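Local coordinates for Mgp-operon protein 3 (Mycoplasma pneumoniae, PDB 6RJ1) that probably takes part in host-cell adhesion as the surface protein P40/P90, whose extracellular region carries an adhesin sequence family of the beta-propeller clan, at residues 230-235 with 445-450; 739-744 with 762-767; 940-945 with 954-959. All blocks are in the same frame, centred on the assembly; numbering follows the deposited sequence.

Contact 1 of 3, residues 230-235 with 445-450; sequences RKLNES and NVITQL
Leu232 and Ile447 lay their side chains obliquely across each other, with Leu232 CG 3.8 Å from Ile447 CD1. Although the CB of Leu232 sets out away from the helix, its branch point still meets the isoleucine. On Ile447, CG1 stands anti to the backbone N (chi1 -164°). CG2 sits between the backbone N and the carbonyl carbon, 3.4 Å from Leu232 O. Branched aliphatic residues suit this place, since one branch can meet the neighbouring side chain while another packs on the backbone. Val446 comes in on the other flank: its CG2 lies against Lys231 O and Glu234 O, 3.4 Å from each, and also touches Arg230 CB at 3.7 Å. Beyond that CB the arginine chain bends at chi2 and leads away, and NH2 is bonded to Gly250 O.

Between these side chains the two backbones are joined at the start of helix 446-454, where Asn445 holds the N-cap position. Residues 231-234 form a type I beta turn, and carbonyls of this turn take up N-H groups of the first helical turn. Ile447 N donates to Leu232 O at 3.0 Å, in the carbonyl plane and on a lone pair. Val446 N reaches Glu234 O at 3.0 Å, nearly along the C=O axis. The turn is braced from within by Glu234, whose OE1 accepts the N-H of Lys231 at 2.8 Å from above the carboxylate plane; an acidic chain suits a position that faces a backbone donor of its own turn. The apolar side continues onto Trp477, which touches Ile447 and Leu450, and onto Phe66, which touches Leu232. Lys231 NZ is bonded to Gln162 O and forms a salt bridge with Asp163.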
# COMPACT_ATOMS: atom_id res chain seq x y z
N ARG A 230 7.09 -15.64 4.30
CA ARG A 230 7.47 -16.73 3.41
C ARG A 230 8.40 -16.29 2.29
O ARG A 230 8.40 -15.12 1.89
CB ARG A 230 6.22 -17.45 2.84
CG ARG A 230 5.32 -18.15 3.86
CD ARG A 230 5.88 -19.49 4.31
NE ARG A 230 5.01 -20.16 5.29
CZ ARG A 230 5.11 -20.00 6.61
NH1 ARG A 230 4.28 -20.64 7.43
NH2 ARG A 230 6.02 -19.18 7.13
N LYS A 231 9.20 -17.24 1.78
CA LYS A 231 10.09 -17.03 0.65
C LYS A 231 9.24 -17.07 -0.63
O LYS A 231 8.10 -17.54 -0.61
CB LYS A 231 11.20 -18.09 0.63
CG LYS A 231 12.30 -17.84 1.65
CD LYS A 231 13.60 -18.54 1.25
CE LYS A 231 14.76 -18.05 2.08
NZ LYS A 231 16.05 -18.62 1.62
N LEU A 232 9.79 -16.55 -1.73
CA LEU A 232 9.14 -16.44 -3.03
C LEU A 232 8.45 -17.73 -3.52
O LEU A 232 7.32 -17.67 -4.00
CB LEU A 232 10.16 -15.92 -4.05
CG LEU A 232 10.05 -14.46 -4.52
CD1 LEU A 232 9.54 -13.52 -3.45
CD2 LEU A 232 11.36 -13.98 -5.08
N ASN A 233 9.12 -18.88 -3.35
CA ASN A 233 8.61 -20.20 -3.76
C ASN A 233 7.81 -20.92 -2.66
O ASN A 233 7.24 -21.99 -2.90
CB ASN A 233 9.73 -21.08 -4.31
CG ASN A 233 10.29 -20.56 -5.61
OD1 ASN A 233 9.59 -20.48 -6.63
ND2 ASN A 233 11.55 -20.18 -5.60
N GLU A 234 7.75 -20.32 -1.46
CA GLU A 234 6.98 -20.85 -0.34
C GLU A 234 5.55 -20.33 -0.47
O GLU A 234 5.29 -19.41 -1.27
CB GLU A 234 7.59 -20.42 1.01
CG GLU A 234 8.79 -21.25 1.44
CD GLU A 234 9.56 -20.78 2.66
OE1 GLU A 234 9.25 -19.68 3.19
OE2 GLU A 234 10.48 -21.51 3.09
N SER A 235 4.61 -20.91 0.28
CA SER A 235 3.22 -20.46 0.26
C SER A 235 2.80 -19.94 1.62
O SER A 235 3.20 -20.49 2.66
CB SER A 235 2.28 -21.60 -0.14
OG SER A 235 2.55 -22.02 -1.46
N ASN A 445 2.41 -20.17 -4.70
CA ASN A 445 3.62 -19.42 -4.30
C ASN A 445 3.36 -17.94 -3.96
O ASN A 445 2.44 -17.34 -4.51
CB ASN A 445 4.68 -19.44 -5.43
CG ASN A 445 5.00 -20.79 -6.01
OD1 ASN A 445 6.02 -21.40 -5.67
ND2 ASN A 445 4.16 -21.26 -6.91
N VAL A 446 4.25 -17.35 -3.12
CA VAL A 446 4.22 -15.93 -2.79
C VAL A 446 4.43 -15.13 -4.10
O VAL A 446 3.71 -14.16 -4.36
CB VAL A 446 5.28 -15.58 -1.71
CG1 VAL A 446 5.49 -14.07 -1.57
CG2 VAL A 446 4.93 -16.20 -0.37
N ILE A 447 5.37 -15.61 -4.96
CA ILE A 447 5.70 -14.99 -6.24
C ILE A 447 4.50 -14.98 -7.22
O ILE A 447 4.31 -13.99 -7.93
CB ILE A 447 7.00 -15.58 -6.87
CG1 ILE A 447 7.56 -14.68 -7.99
CG2 ILE A 447 6.86 -17.04 -7.32
CD1 ILE A 447 8.07 -13.31 -7.54
N THR A 448 3.67 -16.04 -7.20
CA THR A 448 2.46 -16.14 -8.02
C THR A 448 1.43 -15.12 -7.51
O THR A 448 0.83 -14.39 -8.31
CB THR A 448 1.92 -17.58 -7.95
OG1 THR A 448 2.93 -18.47 -8.42
CG2 THR A 448 0.63 -17.77 -8.72
N GLN A 449 1.25 -15.06 -6.17
CA GLN A 449 0.31 -14.15 -5.50
C GLN A 449 0.70 -12.72 -5.75
O GLN A 449 -0.18 -11.89 -5.95
CB GLN A 449 0.22 -14.40 -3.99
CG GLN A 449 -0.14 -15.83 -3.58
CD GLN A 449 -1.55 -16.27 -3.86
OE1 GLN A 449 -2.34 -15.60 -4.55
NE2 GLN A 449 -1.90 -17.42 -3.32
N LEU A 450 2.02 -12.43 -5.77
CA LEU A 450 2.53 -11.10 -6.06
C LEU A 450 2.27 -10.74 -7.52
O LEU A 450 1.91 -9.59 -7.79
CB LEU A 450 4.02 -10.95 -5.70
CG LEU A 450 4.40 -11.00 -4.22
CD1 LEU A 450 5.89 -11.21 -4.06
CD2 LEU A 450 3.94 -9.77 -3.48

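Contact 2 of 3, residues 739-744 with 762-767; sequences YSANFP and TLESQA
Asn742 and Glu764 are joined by a side-chain-to-backbone bond, the first of two that the asparagine amide makes with 762-767. Asn742 OD1 accepts the N-H of Glu764 at 2.8 Å, and Asn742 ND2 donates to Thr762 O at 2.9 Å, with that oxygen close to the plane of the amide. CG sits between the backbone N and the carbonyl carbon (chi1 63°), which brings it to the side of 762-767. Asparagine suits the place because its amide, like a peptide group, has both a C=O and N-H to offer, and here both are used on the facing backbone.

Two backbone bonds flank the pair Ser740 and Ser765. Gln766 N donates to Tyr739 O at 2.9 Å, and Ala741 N to Glu764 O at 2.9 Å.

Side chains also pack across the contact, several with their polar ends held by residues beyond it. Leu763 stands beside Ser740, its CD2 3.6 Å from Ser740 OG; that hydroxyl is bonded to Ser774 OG. The small CB of Ala767 meets Tyr739 CD2 obliquely at 4.0 Å, while Tyr739 OH is bonded to Ser844 OG. The extended chain of Gln766 lies against Ala741, with OE1 3.5 Å from Ala741 CB, and NE2 is bonded to Tyr738 O. The chain of Glu764 crosses that of Asn742 at about a right angle.

Within the long connection from strand 723-732 to strand 779-786, two irregular segments thus run roughly antiparallel, 151° apart, and make a single beta bridge, and an asparagine amide prolongs the pairing where the backbones stop matching.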
# COMPACT_ATOMS: atom_id res chain seq x y z
N TYR A 739 -9.67 5.80 16.73
CA TYR A 739 -10.20 4.57 16.13
C TYR A 739 -9.97 3.43 17.12
O TYR A 739 -10.51 2.33 16.95
CB TYR A 739 -9.53 4.29 14.78
CG TYR A 739 -10.27 4.85 13.58
CD1 TYR A 739 -11.11 5.95 13.71
CD2 TYR A 739 -10.11 4.29 12.32
CE1 TYR A 739 -11.79 6.47 12.62
CE2 TYR A 739 -10.80 4.80 11.21
CZ TYR A 739 -11.63 5.90 11.37
OH TYR A 739 -12.32 6.41 10.30
N SER A 740 -9.15 3.70 18.15
CA SER A 740 -8.82 2.78 19.23
C SER A 740 -9.56 3.22 20.49
O SER A 740 -9.59 4.41 20.82
CB SER A 740 -7.32 2.77 19.49
OG SER A 740 -6.61 2.15 18.43
N ALA A 741 -10.17 2.25 21.19
CA ALA A 741 -10.93 2.49 22.41
C ALA A 741 -10.05 2.95 23.56
O ALA A 741 -10.41 3.89 24.26
CB ALA A 741 -11.71 1.25 22.80
N ASN A 742 -8.88 2.30 23.74
CA ASN A 742 -7.96 2.59 24.84
C ASN A 742 -6.65 3.24 24.37
O ASN A 742 -5.57 2.81 24.79
CB ASN A 742 -7.69 1.29 25.65
CG ASN A 742 -7.01 0.17 24.85
OD1 ASN A 742 -7.01 0.15 23.60
ND2 ASN A 742 -6.41 -0.78 25.56
N PHE A 743 -6.74 4.27 23.51
CA PHE A 743 -5.54 4.96 23.02
C PHE A 743 -4.75 5.60 24.18
O PHE A 743 -5.36 6.23 25.06
CB PHE A 743 -5.84 5.96 21.89
CG PHE A 743 -6.70 7.14 22.26
CD1 PHE A 743 -6.12 8.34 22.67
CD2 PHE A 743 -8.08 7.08 22.14
CE1 PHE A 743 -6.92 9.44 23.00
CE2 PHE A 743 -8.88 8.18 22.46
CZ PHE A 743 -8.29 9.35 22.89
N PRO A 744 -3.42 5.37 24.25
CA PRO A 744 -2.65 5.93 25.37
C PRO A 744 -2.30 7.42 25.22
O PRO A 744 -2.55 8.01 24.17
CB PRO A 744 -1.41 5.03 25.44
CG PRO A 744 -1.45 4.16 24.22
CD PRO A 744 -2.55 4.63 23.33
N THR A 762 -2.48 -5.24 23.55
CA THR A 762 -3.49 -4.75 24.50
C THR A 762 -4.39 -3.64 23.90
O THR A 762 -5.42 -3.31 24.49
CB THR A 762 -2.88 -4.34 25.85
OG1 THR A 762 -2.01 -3.22 25.66
CG2 THR A 762 -2.14 -5.49 26.52
N LEU A 763 -4.02 -3.11 22.71
CA LEU A 763 -4.77 -2.10 21.97
C LEU A 763 -6.10 -2.69 21.50
O LEU A 763 -6.12 -3.78 20.90
CB LEU A 763 -3.95 -1.56 20.78
CG LEU A 763 -4.43 -0.25 20.14
CD1 LEU A 763 -4.06 0.96 20.99
CD2 LEU A 763 -3.85 -0.09 18.75
N GLU A 764 -7.21 -1.99 21.82
CA GLU A 764 -8.59 -2.36 21.52
C GLU A 764 -9.11 -1.54 20.35
O GLU A 764 -9.12 -0.30 20.42
CB GLU A 764 -9.49 -2.12 22.75
CG GLU A 764 -9.18 -2.97 23.98
CD GLU A 764 -9.85 -2.52 25.26
OE1 GLU A 764 -9.20 -2.59 26.33
OE2 GLU A 764 -11.04 -2.11 25.22
N SER A 765 -9.57 -2.20 19.28
CA SER A 765 -10.11 -1.50 18.13
C SER A 765 -11.60 -1.20 18.28
O SER A 765 -12.37 -2.09 18.65
CB SER A 765 -9.88 -2.29 16.85
OG SER A 765 -10.60 -1.74 15.76
N GLN A 766 -11.98 0.05 17.98
CA GLN A 766 -13.38 0.50 17.96
C GLN A 766 -13.75 1.04 16.56
O GLN A 766 -14.80 1.67 16.39
CB GLN A 766 -13.69 1.48 19.12
CG GLN A 766 -13.09 2.88 18.97
CD GLN A 766 -13.36 3.79 20.14
OE1 GLN A 766 -13.98 3.42 21.15
NE2 GLN A 766 -12.88 5.02 20.05
N ALA A 767 -12.90 0.74 15.56
CA ALA A 767 -13.05 1.12 14.16
C ALA A 767 -14.23 0.39 13.50
O ALA A 767 -14.48 -0.78 13.79
CB ALA A 767 -11.78 0.80 13.40

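Contact 3 of 3, residues 940-945 with 954-959; sequences SAVITK and DIYKNT
Strands 939-945 and 952-959 make a beta hairpin, and residues 940-942 pair with 954-956 in its antiparallel ladder. Val942 and Asp954 form one hydrogen-bonded pair: Val942 N gives to Asp954 O at 2.8 Å and Asp954 N returns to Val942 O at 3.0 Å. Ser940 and Tyr956 form the other, with Tyr956 N to Ser940 O at 2.9 Å and Ser940 N to Tyr956 O at 3.1 Å. Between them lies the non-hydrogen-bonded pair of Ala941 and Ile955, where Ala941 CA comes 3.3 Å from Asp954 O in a CA-H...O contact.

Val942 and Tyr956 share one face and cross obliquely. Val942 CG2, anti to the carbonyl carbon, comes 3.7 Å from Tyr956 CD1, meeting the ring obliquely. A beta-branched valine suits an extended backbone, and the ring is large enough to reach a methyl on the next strand. On the opposite face the short Ala941 is met by Ile955, whose CD1 lies 4.0 Å from Ala941 CB.

The hairpin fills the middle of a four-stranded antiparallel sheet. Strand 928-933 borders it beside Val942, through Leu929 and Ile932, and strand 962-965 beside Tyr956, through Phe963. Asp954 makes salt bridges with Lys965 of that strand and with Lys974 of helix 967-974, whose Ser970 OG is bonded to Ile955 N.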
# COMPACT_ATOMS: atom_id res chain seq x y z
N SER A 940 -29.38 12.41 -10.68
CA SER A 940 -28.65 11.16 -10.81
C SER A 940 -29.58 9.97 -10.60
O SER A 940 -30.53 10.06 -9.82
CB SER A 940 -27.47 11.11 -9.85
OG SER A 940 -26.53 12.12 -10.18
N ALA A 941 -29.33 8.88 -11.33
CA ALA A 941 -30.12 7.65 -11.26
C ALA A 941 -29.30 6.53 -10.63
O ALA A 941 -28.12 6.38 -10.93
CB ALA A 941 -30.57 7.23 -12.64
N VAL A 942 -29.93 5.78 -9.72
CA VAL A 942 -29.30 4.69 -8.97
C VAL A 942 -29.99 3.36 -9.34
O VAL A 942 -31.14 3.12 -8.96
CB VAL A 942 -29.30 5.02 -7.45
CG1 VAL A 942 -28.67 3.91 -6.62
CG2 VAL A 942 -28.58 6.34 -7.18
N ILE A 943 -29.29 2.54 -10.15
CA ILE A 943 -29.76 1.24 -10.64
C ILE A 943 -29.49 0.16 -9.59
O ILE A 943 -28.38 0.06 -9.06
CB ILE A 943 -29.22 0.84 -12.05
CG1 ILE A 943 -28.89 2.06 -12.99
CG2 ILE A 943 -30.14 -0.16 -12.72
CD1 ILE A 943 -29.97 3.10 -13.35
N THR A 944 -30.51 -0.66 -9.33
CA THR A 944 -30.51 -1.68 -8.29
C THR A 944 -31.08 -3.03 -8.78
O THR A 944 -31.96 -3.07 -9.64
CB THR A 944 -31.23 -1.06 -7.07
OG1 THR A 944 -30.26 -0.59 -6.15
CG2 THR A 944 -32.24 -1.99 -6.40
N LYS A 945 -30.57 -4.12 -8.18
CA LYS A 945 -30.96 -5.51 -8.39
C LYS A 945 -31.45 -6.09 -7.07
O LYS A 945 -31.02 -5.68 -5.99
CB LYS A 945 -29.76 -6.34 -8.87
CG LYS A 945 -29.29 -6.05 -10.29
CD LYS A 945 -28.01 -6.83 -10.64
CE LYS A 945 -26.72 -6.17 -10.17
NZ LYS A 945 -25.53 -6.88 -10.69
N ASP A 954 -33.84 4.48 -9.01
CA ASP A 954 -34.12 5.53 -8.04
C ASP A 954 -33.54 6.86 -8.56
O ASP A 954 -32.40 6.89 -9.02
CB ASP A 954 -33.49 5.20 -6.67
CG ASP A 954 -34.35 4.43 -5.67
OD1 ASP A 954 -35.50 4.08 -6.02
OD2 ASP A 954 -33.86 4.18 -4.54
N ILE A 955 -34.34 7.94 -8.51
CA ILE A 955 -33.91 9.27 -8.94
C ILE A 955 -33.59 10.12 -7.71
O ILE A 955 -34.39 10.18 -6.78
CB ILE A 955 -34.94 9.96 -9.89
CG1 ILE A 955 -35.39 9.03 -11.07
CG2 ILE A 955 -34.45 11.33 -10.39
CD1 ILE A 955 -34.30 8.56 -12.13
N TYR A 956 -32.43 10.79 -7.74
CA TYR A 956 -31.97 11.67 -6.67
C TYR A 956 -31.68 13.07 -7.21
O TYR A 956 -31.19 13.21 -8.33
CB TYR A 956 -30.72 11.08 -6.01
CG TYR A 956 -30.97 9.86 -5.15
CD1 TYR A 956 -31.12 8.60 -5.72
CD2 TYR A 956 -30.98 9.96 -3.76
CE1 TYR A 956 -31.31 7.47 -4.92
CE2 TYR A 956 -31.18 8.83 -2.96
CZ TYR A 956 -31.33 7.58 -3.54
OH TYR A 956 -31.51 6.46 -2.76
N LYS A 957 -32.00 14.11 -6.42
CA LYS A 957 -31.74 15.50 -6.79
C LYS A 957 -30.40 15.94 -6.20
O LYS A 957 -30.22 15.90 -4.99
CB LYS A 957 -32.88 16.42 -6.35
CG LYS A 957 -32.99 17.68 -7.19
CD LYS A 957 -32.70 18.93 -6.37
CE LYS A 957 -32.99 20.21 -7.13
NZ LYS A 957 -31.96 20.51 -8.15
N ASN A 958 -29.47 16.33 -7.08
CA ASN A 958 -28.10 16.78 -6.82
C ASN A 958 -28.07 18.27 -6.47
O ASN A 958 -28.30 19.13 -7.33
CB ASN A 958 -27.20 16.49 -8.03
CG ASN A 958 -25.70 16.62 -7.81
OD1 ASN A 958 -25.21 17.40 -6.98
ND2 ASN A 958 -24.93 15.85 -8.57
N THR A 959 -27.75 18.57 -5.22
CA THR A 959 -27.67 19.93 -4.69
C THR A 959 -26.21 20.18 -4.26
O THR A 959 -25.87 20.08 -3.08
CB THR A 959 -28.78 20.15 -3.64
OG1 THR A 959 -30.04 19.82 -4.23
CG2 THR A 959 -28.81 21.58 -3.11

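The three contacts share no secondary-structure element and do not touch; the nearest atoms of any two are at least about 23 Å apart. Contact 3 is the most regular and the most buried, although it lies farthest from the centre of the chain: repeated backbone pairing inside one sheet, with side chains sorted onto two faces. Contact 1 is partly buried and joins parts far apart in sequence, matching carbonyls of a turn to the start of a helix and adding aliphatic packing. Contact 2 is also partly buried but has exposed residues; there, with neither helix nor strand to organise it, a polar side chain does part of the backbone's work.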